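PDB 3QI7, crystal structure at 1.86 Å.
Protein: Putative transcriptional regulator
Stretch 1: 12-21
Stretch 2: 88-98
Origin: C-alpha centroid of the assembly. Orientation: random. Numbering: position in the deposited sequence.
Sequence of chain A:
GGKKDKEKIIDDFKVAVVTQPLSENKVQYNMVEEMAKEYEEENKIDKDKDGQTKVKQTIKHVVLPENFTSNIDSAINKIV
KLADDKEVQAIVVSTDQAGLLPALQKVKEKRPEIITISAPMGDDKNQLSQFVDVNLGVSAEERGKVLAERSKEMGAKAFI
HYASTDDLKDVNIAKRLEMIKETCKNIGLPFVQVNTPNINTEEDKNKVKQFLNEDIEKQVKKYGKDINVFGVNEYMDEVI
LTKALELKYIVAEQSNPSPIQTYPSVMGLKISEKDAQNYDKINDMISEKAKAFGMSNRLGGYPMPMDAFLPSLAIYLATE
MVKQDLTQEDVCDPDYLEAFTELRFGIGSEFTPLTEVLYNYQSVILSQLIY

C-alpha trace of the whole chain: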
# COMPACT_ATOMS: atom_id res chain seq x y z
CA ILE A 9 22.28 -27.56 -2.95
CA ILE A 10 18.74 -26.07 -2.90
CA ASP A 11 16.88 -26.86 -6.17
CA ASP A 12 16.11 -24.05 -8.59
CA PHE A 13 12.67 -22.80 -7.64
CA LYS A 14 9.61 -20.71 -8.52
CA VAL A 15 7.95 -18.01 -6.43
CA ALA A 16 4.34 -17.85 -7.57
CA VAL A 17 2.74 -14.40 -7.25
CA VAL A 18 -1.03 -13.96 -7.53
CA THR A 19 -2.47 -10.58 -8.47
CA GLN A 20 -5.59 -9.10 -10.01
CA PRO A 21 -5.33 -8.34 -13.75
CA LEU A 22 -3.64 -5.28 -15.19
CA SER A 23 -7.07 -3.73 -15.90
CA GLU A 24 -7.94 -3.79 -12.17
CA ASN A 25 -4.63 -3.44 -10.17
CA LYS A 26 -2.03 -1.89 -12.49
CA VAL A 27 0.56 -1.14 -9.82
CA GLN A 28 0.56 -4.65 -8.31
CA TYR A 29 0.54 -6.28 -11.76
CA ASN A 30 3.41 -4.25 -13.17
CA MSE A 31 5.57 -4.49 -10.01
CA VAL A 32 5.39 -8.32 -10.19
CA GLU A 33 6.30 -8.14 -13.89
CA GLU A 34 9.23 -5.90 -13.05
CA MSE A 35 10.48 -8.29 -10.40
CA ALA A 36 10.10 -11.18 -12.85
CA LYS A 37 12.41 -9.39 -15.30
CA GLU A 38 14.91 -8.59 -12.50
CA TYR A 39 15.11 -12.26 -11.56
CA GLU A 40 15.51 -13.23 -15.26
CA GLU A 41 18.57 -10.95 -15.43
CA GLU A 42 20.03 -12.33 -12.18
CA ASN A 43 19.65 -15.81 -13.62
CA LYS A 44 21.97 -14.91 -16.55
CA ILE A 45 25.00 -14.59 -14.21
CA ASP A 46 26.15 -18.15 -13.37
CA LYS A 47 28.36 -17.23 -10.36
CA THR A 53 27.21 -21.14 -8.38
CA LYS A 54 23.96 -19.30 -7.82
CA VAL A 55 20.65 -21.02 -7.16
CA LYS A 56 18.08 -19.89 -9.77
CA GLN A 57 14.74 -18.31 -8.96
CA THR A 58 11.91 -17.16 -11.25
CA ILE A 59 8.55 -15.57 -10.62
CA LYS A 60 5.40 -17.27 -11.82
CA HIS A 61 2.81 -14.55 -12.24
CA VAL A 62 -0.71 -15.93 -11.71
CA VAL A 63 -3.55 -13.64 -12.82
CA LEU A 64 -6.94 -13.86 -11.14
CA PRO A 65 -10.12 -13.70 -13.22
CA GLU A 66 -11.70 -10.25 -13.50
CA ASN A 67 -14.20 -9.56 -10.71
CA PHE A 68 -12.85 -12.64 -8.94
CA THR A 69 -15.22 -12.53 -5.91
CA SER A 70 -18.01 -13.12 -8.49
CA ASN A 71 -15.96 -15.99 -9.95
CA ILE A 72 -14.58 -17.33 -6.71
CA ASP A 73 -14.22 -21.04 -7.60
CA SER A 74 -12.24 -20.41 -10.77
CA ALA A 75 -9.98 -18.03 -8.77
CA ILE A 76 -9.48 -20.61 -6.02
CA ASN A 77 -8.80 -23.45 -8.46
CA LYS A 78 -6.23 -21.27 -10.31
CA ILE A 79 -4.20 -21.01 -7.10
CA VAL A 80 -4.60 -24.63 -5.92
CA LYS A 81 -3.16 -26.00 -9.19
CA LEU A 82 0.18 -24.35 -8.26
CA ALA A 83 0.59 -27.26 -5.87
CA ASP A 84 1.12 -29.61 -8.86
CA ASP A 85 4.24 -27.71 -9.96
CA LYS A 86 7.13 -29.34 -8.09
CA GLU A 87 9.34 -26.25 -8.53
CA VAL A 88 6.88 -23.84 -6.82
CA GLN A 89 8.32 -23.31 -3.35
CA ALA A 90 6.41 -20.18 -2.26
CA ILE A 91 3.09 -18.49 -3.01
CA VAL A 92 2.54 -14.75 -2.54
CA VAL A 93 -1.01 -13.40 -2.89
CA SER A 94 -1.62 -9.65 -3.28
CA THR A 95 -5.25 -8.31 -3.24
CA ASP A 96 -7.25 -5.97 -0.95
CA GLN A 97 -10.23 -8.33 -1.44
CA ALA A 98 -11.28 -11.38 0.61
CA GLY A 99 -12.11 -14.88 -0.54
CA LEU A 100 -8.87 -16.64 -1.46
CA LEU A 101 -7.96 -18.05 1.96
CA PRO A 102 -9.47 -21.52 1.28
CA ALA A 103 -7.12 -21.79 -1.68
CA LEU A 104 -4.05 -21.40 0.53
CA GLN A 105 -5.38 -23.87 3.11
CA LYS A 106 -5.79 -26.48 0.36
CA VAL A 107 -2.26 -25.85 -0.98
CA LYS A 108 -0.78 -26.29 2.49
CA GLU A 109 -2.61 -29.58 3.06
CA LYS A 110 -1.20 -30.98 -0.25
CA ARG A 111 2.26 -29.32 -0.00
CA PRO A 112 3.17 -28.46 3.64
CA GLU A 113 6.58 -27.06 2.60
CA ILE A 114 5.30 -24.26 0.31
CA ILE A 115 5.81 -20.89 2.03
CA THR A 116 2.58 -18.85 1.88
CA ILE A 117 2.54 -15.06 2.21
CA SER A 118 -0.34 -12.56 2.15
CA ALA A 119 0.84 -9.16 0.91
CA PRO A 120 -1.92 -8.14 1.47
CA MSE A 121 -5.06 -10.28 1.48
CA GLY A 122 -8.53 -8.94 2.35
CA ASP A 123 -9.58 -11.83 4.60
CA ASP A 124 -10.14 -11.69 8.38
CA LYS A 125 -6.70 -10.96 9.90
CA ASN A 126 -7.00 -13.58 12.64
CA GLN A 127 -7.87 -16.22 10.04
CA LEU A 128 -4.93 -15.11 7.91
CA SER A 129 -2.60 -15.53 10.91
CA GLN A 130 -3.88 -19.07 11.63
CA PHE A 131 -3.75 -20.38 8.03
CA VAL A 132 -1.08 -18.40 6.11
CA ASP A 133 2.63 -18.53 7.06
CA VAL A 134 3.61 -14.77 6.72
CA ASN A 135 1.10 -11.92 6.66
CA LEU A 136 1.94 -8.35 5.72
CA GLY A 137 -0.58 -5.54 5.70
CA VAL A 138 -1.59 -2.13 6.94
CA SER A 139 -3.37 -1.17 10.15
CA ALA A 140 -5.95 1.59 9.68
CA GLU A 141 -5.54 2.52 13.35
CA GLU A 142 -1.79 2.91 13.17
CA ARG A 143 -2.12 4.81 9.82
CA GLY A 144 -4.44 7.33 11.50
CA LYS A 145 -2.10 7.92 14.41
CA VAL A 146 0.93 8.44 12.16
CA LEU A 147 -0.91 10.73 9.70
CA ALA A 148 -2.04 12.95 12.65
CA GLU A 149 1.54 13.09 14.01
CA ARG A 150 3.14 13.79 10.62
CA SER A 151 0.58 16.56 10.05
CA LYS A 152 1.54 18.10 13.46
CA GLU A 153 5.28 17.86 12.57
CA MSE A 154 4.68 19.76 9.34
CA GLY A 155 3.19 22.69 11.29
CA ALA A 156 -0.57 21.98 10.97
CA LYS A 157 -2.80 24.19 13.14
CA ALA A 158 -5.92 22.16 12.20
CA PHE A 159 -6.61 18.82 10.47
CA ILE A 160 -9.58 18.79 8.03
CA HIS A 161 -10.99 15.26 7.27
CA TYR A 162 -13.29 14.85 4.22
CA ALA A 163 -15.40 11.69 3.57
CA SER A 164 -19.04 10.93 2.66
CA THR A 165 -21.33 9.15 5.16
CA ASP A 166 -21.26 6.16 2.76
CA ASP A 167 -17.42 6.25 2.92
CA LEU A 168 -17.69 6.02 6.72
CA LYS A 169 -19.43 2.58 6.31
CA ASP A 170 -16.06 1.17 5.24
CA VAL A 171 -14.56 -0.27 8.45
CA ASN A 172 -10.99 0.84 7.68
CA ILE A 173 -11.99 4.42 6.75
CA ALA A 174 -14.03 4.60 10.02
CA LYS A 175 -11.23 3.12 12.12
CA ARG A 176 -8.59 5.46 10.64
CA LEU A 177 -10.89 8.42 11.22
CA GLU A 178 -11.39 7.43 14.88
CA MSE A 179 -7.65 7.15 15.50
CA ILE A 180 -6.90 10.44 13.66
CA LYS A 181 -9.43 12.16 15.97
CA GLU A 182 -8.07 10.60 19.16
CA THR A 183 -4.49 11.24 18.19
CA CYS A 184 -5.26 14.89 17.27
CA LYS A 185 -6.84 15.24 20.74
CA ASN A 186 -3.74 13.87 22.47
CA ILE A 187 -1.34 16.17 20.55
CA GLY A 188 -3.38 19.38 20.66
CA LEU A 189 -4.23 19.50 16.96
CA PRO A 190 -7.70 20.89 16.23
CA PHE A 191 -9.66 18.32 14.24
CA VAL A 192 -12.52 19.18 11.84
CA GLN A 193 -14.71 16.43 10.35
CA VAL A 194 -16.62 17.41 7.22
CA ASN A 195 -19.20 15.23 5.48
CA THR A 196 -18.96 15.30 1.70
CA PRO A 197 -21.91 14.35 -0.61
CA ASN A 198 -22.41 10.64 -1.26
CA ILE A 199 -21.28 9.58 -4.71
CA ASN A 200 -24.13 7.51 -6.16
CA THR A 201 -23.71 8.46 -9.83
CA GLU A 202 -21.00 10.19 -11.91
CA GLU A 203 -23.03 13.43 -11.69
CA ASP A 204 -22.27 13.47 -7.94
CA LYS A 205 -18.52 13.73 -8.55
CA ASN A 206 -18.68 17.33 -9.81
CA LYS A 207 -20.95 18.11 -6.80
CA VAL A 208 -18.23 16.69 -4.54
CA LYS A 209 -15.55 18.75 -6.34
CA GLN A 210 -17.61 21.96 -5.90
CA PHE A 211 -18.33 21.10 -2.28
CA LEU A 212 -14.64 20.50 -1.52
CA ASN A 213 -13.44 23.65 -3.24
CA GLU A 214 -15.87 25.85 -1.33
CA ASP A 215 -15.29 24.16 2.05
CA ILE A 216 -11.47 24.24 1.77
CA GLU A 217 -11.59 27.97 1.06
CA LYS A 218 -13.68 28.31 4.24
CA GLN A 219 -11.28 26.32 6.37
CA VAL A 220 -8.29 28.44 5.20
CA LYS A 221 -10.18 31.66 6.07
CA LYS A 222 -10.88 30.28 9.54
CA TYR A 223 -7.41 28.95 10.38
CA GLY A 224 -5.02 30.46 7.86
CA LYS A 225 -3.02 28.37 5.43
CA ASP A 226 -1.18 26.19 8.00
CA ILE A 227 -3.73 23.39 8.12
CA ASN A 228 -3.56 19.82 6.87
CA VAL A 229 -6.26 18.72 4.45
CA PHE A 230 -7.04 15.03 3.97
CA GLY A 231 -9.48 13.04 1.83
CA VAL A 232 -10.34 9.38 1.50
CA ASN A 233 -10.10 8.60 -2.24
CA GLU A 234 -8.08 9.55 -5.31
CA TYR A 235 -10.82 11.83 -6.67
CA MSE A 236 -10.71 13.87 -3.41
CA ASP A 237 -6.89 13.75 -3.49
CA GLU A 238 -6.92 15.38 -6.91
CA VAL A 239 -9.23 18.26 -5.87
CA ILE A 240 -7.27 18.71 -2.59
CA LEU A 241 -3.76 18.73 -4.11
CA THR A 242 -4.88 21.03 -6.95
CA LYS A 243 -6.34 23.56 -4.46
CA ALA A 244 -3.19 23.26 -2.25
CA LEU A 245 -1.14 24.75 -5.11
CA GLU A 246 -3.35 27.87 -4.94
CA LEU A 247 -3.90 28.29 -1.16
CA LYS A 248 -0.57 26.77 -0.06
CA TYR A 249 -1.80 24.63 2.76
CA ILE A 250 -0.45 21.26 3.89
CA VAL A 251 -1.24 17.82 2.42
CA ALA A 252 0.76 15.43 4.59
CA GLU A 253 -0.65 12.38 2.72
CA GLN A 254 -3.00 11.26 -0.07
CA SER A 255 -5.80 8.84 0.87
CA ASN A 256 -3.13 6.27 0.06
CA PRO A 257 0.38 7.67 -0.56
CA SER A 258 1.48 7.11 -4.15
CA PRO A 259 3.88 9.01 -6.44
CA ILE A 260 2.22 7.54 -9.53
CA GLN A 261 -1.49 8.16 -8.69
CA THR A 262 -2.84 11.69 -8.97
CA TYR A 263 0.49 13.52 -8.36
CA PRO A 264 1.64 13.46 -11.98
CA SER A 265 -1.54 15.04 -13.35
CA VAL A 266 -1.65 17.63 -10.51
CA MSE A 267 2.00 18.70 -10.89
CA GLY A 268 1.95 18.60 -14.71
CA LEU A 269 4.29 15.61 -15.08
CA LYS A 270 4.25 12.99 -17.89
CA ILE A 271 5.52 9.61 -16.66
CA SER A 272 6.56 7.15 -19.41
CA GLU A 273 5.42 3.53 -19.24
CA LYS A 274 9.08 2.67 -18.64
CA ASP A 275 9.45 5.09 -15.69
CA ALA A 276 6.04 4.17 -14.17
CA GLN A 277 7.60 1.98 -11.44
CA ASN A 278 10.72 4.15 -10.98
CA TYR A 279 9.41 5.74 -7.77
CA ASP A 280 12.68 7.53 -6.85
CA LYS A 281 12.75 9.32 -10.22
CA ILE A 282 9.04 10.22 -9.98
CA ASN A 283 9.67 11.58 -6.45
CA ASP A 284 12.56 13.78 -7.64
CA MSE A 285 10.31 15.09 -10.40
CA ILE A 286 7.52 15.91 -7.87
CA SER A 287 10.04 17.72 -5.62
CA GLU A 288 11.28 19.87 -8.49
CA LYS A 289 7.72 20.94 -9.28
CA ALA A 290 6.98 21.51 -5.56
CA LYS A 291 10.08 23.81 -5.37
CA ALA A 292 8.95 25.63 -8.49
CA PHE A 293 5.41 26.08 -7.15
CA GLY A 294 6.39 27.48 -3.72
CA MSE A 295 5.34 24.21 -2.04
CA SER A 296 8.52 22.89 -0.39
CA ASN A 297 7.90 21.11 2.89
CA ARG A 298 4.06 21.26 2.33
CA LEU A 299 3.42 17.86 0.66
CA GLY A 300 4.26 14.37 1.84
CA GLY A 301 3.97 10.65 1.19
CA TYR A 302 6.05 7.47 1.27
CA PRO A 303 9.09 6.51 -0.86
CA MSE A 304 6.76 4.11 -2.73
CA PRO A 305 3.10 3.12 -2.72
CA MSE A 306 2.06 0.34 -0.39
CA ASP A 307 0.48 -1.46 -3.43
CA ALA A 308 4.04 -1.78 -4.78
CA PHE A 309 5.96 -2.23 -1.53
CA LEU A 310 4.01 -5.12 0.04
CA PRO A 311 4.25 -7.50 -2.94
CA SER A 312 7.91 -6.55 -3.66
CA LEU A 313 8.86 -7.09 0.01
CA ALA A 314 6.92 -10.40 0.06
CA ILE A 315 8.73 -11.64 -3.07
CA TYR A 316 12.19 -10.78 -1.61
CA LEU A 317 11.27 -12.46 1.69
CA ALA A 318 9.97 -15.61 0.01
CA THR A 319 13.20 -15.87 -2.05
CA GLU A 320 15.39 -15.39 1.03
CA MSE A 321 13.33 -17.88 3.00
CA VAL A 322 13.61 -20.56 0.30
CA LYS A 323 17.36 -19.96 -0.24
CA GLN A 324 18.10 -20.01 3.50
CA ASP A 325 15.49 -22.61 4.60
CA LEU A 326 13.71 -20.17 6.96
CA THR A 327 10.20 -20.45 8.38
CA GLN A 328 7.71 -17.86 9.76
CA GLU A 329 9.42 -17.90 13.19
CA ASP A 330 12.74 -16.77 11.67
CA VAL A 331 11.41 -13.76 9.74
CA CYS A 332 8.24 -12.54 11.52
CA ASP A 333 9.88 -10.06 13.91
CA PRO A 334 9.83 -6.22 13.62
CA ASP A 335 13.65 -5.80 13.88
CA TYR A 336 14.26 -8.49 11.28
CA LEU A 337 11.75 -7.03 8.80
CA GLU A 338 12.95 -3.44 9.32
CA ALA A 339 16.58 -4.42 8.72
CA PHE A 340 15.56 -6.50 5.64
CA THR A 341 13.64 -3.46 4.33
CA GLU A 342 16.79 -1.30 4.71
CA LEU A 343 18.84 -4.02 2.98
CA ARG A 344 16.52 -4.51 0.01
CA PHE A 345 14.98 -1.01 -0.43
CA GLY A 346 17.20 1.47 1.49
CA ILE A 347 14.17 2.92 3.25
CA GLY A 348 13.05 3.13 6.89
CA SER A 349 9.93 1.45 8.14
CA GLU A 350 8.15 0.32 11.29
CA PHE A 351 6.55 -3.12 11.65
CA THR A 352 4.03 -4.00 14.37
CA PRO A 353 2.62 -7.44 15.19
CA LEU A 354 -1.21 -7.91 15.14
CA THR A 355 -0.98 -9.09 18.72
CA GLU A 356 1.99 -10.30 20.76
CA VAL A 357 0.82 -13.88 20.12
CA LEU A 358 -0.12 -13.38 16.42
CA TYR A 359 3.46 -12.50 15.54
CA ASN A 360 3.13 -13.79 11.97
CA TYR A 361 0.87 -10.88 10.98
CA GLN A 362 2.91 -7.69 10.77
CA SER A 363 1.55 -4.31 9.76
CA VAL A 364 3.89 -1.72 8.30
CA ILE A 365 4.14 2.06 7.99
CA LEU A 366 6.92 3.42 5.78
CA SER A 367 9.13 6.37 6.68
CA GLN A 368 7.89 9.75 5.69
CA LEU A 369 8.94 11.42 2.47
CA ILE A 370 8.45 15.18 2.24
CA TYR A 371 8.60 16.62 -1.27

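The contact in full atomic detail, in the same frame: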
# COMPACT_ATOMS: atom_id res chain seq x y z
N ASP A 12 16.65 -25.25 -7.97
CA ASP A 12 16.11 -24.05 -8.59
C ASP A 12 14.60 -24.02 -8.34
O ASP A 12 13.95 -25.07 -8.30
CB ASP A 12 16.44 -24.04 -10.08
CG ASP A 12 17.95 -23.94 -10.34
OD1 ASP A 12 18.73 -23.57 -9.43
OD2 ASP A 12 18.34 -24.24 -11.49
N PHE A 13 14.04 -22.84 -8.12
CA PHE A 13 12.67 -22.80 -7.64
C PHE A 13 11.84 -21.70 -8.27
O PHE A 13 12.37 -20.81 -8.93
CB PHE A 13 12.65 -22.73 -6.10
CG PHE A 13 13.26 -21.48 -5.53
CD1 PHE A 13 14.64 -21.38 -5.35
CD2 PHE A 13 12.45 -20.41 -5.14
CE1 PHE A 13 15.21 -20.24 -4.80
CE2 PHE A 13 13.02 -19.25 -4.59
CZ PHE A 13 14.41 -19.18 -4.41
N LYS A 14 10.53 -21.79 -8.09
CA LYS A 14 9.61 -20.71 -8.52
C LYS A 14 8.93 -20.07 -7.30
O LYS A 14 8.58 -20.76 -6.31
CB LYS A 14 8.55 -21.25 -9.49
CG LYS A 14 9.09 -21.85 -10.79
CD LYS A 14 7.93 -22.25 -11.70
CE LYS A 14 8.40 -22.88 -13.02
NZ LYS A 14 7.39 -23.88 -13.48
N VAL A 15 8.79 -18.76 -7.35
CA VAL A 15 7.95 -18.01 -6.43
C VAL A 15 6.71 -17.59 -7.21
O VAL A 15 6.78 -16.77 -8.12
CB VAL A 15 8.67 -16.77 -5.87
CG1 VAL A 15 7.75 -16.00 -4.92
CG2 VAL A 15 9.97 -17.19 -5.13
N ALA A 16 5.57 -18.19 -6.88
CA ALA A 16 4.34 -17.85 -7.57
C ALA A 16 3.76 -16.60 -6.91
O ALA A 16 3.75 -16.52 -5.69
CB ALA A 16 3.33 -19.02 -7.50
N VAL A 17 3.30 -15.65 -7.73
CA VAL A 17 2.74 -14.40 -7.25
C VAL A 17 1.38 -14.17 -7.90
O VAL A 17 1.28 -14.03 -9.12
CB VAL A 17 3.68 -13.19 -7.54
CG1 VAL A 17 3.12 -11.95 -6.93
CG2 VAL A 17 5.10 -13.46 -6.99
N VAL A 18 0.34 -14.11 -7.07
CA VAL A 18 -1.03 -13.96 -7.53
C VAL A 18 -1.48 -12.51 -7.39
O VAL A 18 -1.42 -11.91 -6.29
CB VAL A 18 -1.97 -14.86 -6.69
CG1 VAL A 18 -3.45 -14.74 -7.19
CG2 VAL A 18 -1.46 -16.27 -6.72
N THR A 19 -1.91 -11.92 -8.50
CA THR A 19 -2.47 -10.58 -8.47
C THR A 19 -3.77 -10.53 -9.26
O THR A 19 -4.08 -11.46 -10.01
CB THR A 19 -1.52 -9.55 -9.12
OG1 THR A 19 -1.58 -9.66 -10.53
CG2 THR A 19 -0.06 -9.74 -8.66
N GLN A 20 -4.51 -9.44 -9.09
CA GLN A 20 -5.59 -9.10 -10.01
C GLN A 20 -5.00 -8.68 -11.38
O GLN A 20 -3.79 -8.40 -11.49
CB GLN A 20 -6.49 -8.01 -9.42
CG GLN A 20 -7.28 -8.46 -8.16
CD GLN A 20 -8.12 -7.34 -7.52
OE1 GLN A 20 -8.14 -7.17 -6.29
NE2 GLN A 20 -8.79 -6.55 -8.36
N PRO A 21 -5.84 -8.68 -12.43
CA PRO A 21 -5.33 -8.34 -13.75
C PRO A 21 -4.96 -6.88 -13.89
O PRO A 21 -5.37 -6.03 -13.07
CB PRO A 21 -6.47 -8.72 -14.71
CG PRO A 21 -7.61 -9.11 -13.90
CD PRO A 21 -7.22 -9.22 -12.47
N VAL A 88 7.51 -24.88 -7.64
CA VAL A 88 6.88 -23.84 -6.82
C VAL A 88 7.16 -24.12 -5.34
O VAL A 88 6.70 -25.13 -4.78
CB VAL A 88 5.34 -23.72 -7.07
CG1 VAL A 88 4.68 -22.71 -6.07
CG2 VAL A 88 5.07 -23.27 -8.50
N GLN A 89 7.93 -23.21 -4.74
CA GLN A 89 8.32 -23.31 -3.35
C GLN A 89 7.76 -22.20 -2.45
O GLN A 89 7.88 -22.28 -1.23
CB GLN A 89 9.84 -23.35 -3.24
CG GLN A 89 10.48 -24.52 -3.96
CD GLN A 89 10.12 -25.85 -3.32
OE1 GLN A 89 9.78 -25.89 -2.15
NE2 GLN A 89 10.17 -26.93 -4.10
N ALA A 90 7.12 -21.18 -3.05
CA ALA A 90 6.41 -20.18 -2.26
C ALA A 90 5.27 -19.59 -3.08
O ALA A 90 5.35 -19.50 -4.32
CB ALA A 90 7.38 -19.09 -1.77
N ILE A 91 4.20 -19.21 -2.39
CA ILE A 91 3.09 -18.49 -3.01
C ILE A 91 2.82 -17.18 -2.27
O ILE A 91 2.55 -17.18 -1.07
CB ILE A 91 1.78 -19.33 -3.06
CG1 ILE A 91 2.02 -20.66 -3.79
CG2 ILE A 91 0.68 -18.55 -3.76
CD1 ILE A 91 0.84 -21.64 -3.67
N VAL A 92 2.88 -16.07 -3.01
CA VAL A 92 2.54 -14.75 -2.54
C VAL A 92 1.22 -14.34 -3.19
O VAL A 92 1.08 -14.42 -4.41
CB VAL A 92 3.67 -13.71 -2.91
CG1 VAL A 92 3.28 -12.28 -2.52
CG2 VAL A 92 5.02 -14.11 -2.28
N VAL A 93 0.26 -13.90 -2.39
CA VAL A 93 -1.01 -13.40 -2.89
C VAL A 93 -1.16 -11.91 -2.53
O VAL A 93 -1.00 -11.54 -1.37
CB VAL A 93 -2.18 -14.22 -2.29
CG1 VAL A 93 -3.52 -13.64 -2.74
CG2 VAL A 93 -2.07 -15.69 -2.66
N SER A 94 -1.43 -11.06 -3.51
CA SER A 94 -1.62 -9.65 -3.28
C SER A 94 -2.98 -9.13 -3.81
O SER A 94 -3.14 -8.93 -5.00
CB SER A 94 -0.46 -8.85 -3.93
OG SER A 94 -0.47 -7.48 -3.52
N THR A 95 -3.95 -8.93 -2.91
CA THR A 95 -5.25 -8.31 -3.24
C THR A 95 -5.87 -7.71 -1.96
O THR A 95 -5.81 -8.33 -0.90
CB THR A 95 -6.28 -9.33 -3.88
OG1 THR A 95 -7.56 -8.70 -4.10
CG2 THR A 95 -6.50 -10.56 -2.97
N ASP A 96 -6.50 -6.55 -2.07
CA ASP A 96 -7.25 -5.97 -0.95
C ASP A 96 -8.59 -6.70 -0.68
O ASP A 96 -9.26 -6.43 0.31
CB ASP A 96 -7.59 -4.49 -1.23
CG ASP A 96 -6.37 -3.59 -1.26
OD1 ASP A 96 -5.43 -3.76 -0.43
OD2 ASP A 96 -6.38 -2.66 -2.11
N GLN A 97 -8.96 -7.64 -1.55
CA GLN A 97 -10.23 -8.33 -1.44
C GLN A 97 -10.08 -9.66 -0.67
O GLN A 97 -8.99 -10.24 -0.60
CB GLN A 97 -10.81 -8.56 -2.83
CG GLN A 97 -10.99 -7.26 -3.64
CD GLN A 97 -11.72 -7.48 -4.93
OE1 GLN A 97 -12.91 -7.82 -4.95
NE2 GLN A 97 -11.00 -7.30 -6.04
N ALA A 98 -11.20 -10.12 -0.14
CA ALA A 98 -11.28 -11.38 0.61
C ALA A 98 -11.81 -12.48 -0.27
O ALA A 98 -12.46 -12.21 -1.28
CB ALA A 98 -12.22 -11.21 1.86
O HOH W 1 12.48 -26.18 -6.30
O HOH W 2 -3.60 -7.36 -7.24
O HOH W 3 -6.47 -5.13 -4.63

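Residues 13-19 and the strand that begins at Val-88 lie side by side as parallel strands, their directions 16° apart. Backbone hydrogen bonds do most of the joining. Gln-89 N donates to Lys-14 O at 3.0 Å. Ala-16 then uses both of its polar backbone atoms: its N donates to Ala-90 O at 2.9 Å, and its O accepts from Val-92 N at 2.9 Å. Val-18 repeats the pattern, with its N bonded to Val-92 O at 2.8 Å and its O to Ser-94 N at 2.9 Å. Val-92 is thus satisfied through both N and O.

The register slips by one residue between Lys-14 and Val-15, a beta bulge at the start of the pairing. Lys-14 O is taken by Gln-89 N, and Ala-90 N lies 3.6 Å from Lys-14 O without a hydrogen bond. Ala-90 N is buried with no partner anywhere in the model.

Side chains alternate between the two faces of the sheet. Val-15, Val-17, Ala-90 and Val-92 share one face, where Val-15 CG1 packs 4.2 Å from Val-92 CG2. Ala-16, Val-18, Val-88, Ile-91 and Val-93 share the other. There Ala-16 CB meets Val-88 CG1 at 4.2 Å, and Val-18 CB meets Val-93 CG2 at 4.1 Å. These residues are buried, and their apolar side chains leave no polar group to satisfy. Lys-14 starts on this second face, but its chain leads away and NZ is bonded elsewhere in the structure.

At the N-terminal end, Phe-13 CB touches Gln-89 CG at 3.5 Å. Water 1 donates to Asp-12 O at 2.7 Å and accepts from Gln-89 NE2 at 3.3 Å, bridging the stretches.

Beyond Val-18 the backbones separate, and water and side chains take over. Water 2 fills the gap: it accepts from Gln-20 N at 2.9 Å and donates to Ser-94 O at 2.8 Å. The extended side chain of Gln-20 (chi1 m, chi2 t) brings its amide to the second stretch. Gln-20 OE1 accepts from Thr-95 OG1 at 2.7 Å, from Gln-97 NE2 at 2.9 Å, and from water 3 at 3.1 Å. Water 3 in turn accepts from Asp-96 N at 2.9 Å. Thr-95 OG1 also accepts from Gln-97 N at 3.1 Å, which ties the loop to itself. Gln-20 NE2 is bonded elsewhere in the structure. A glutamine suits this place because its carbonyl can gather several donors while its amide nitrogen serves another partner.

The contact buries 699 Å², both sides summed.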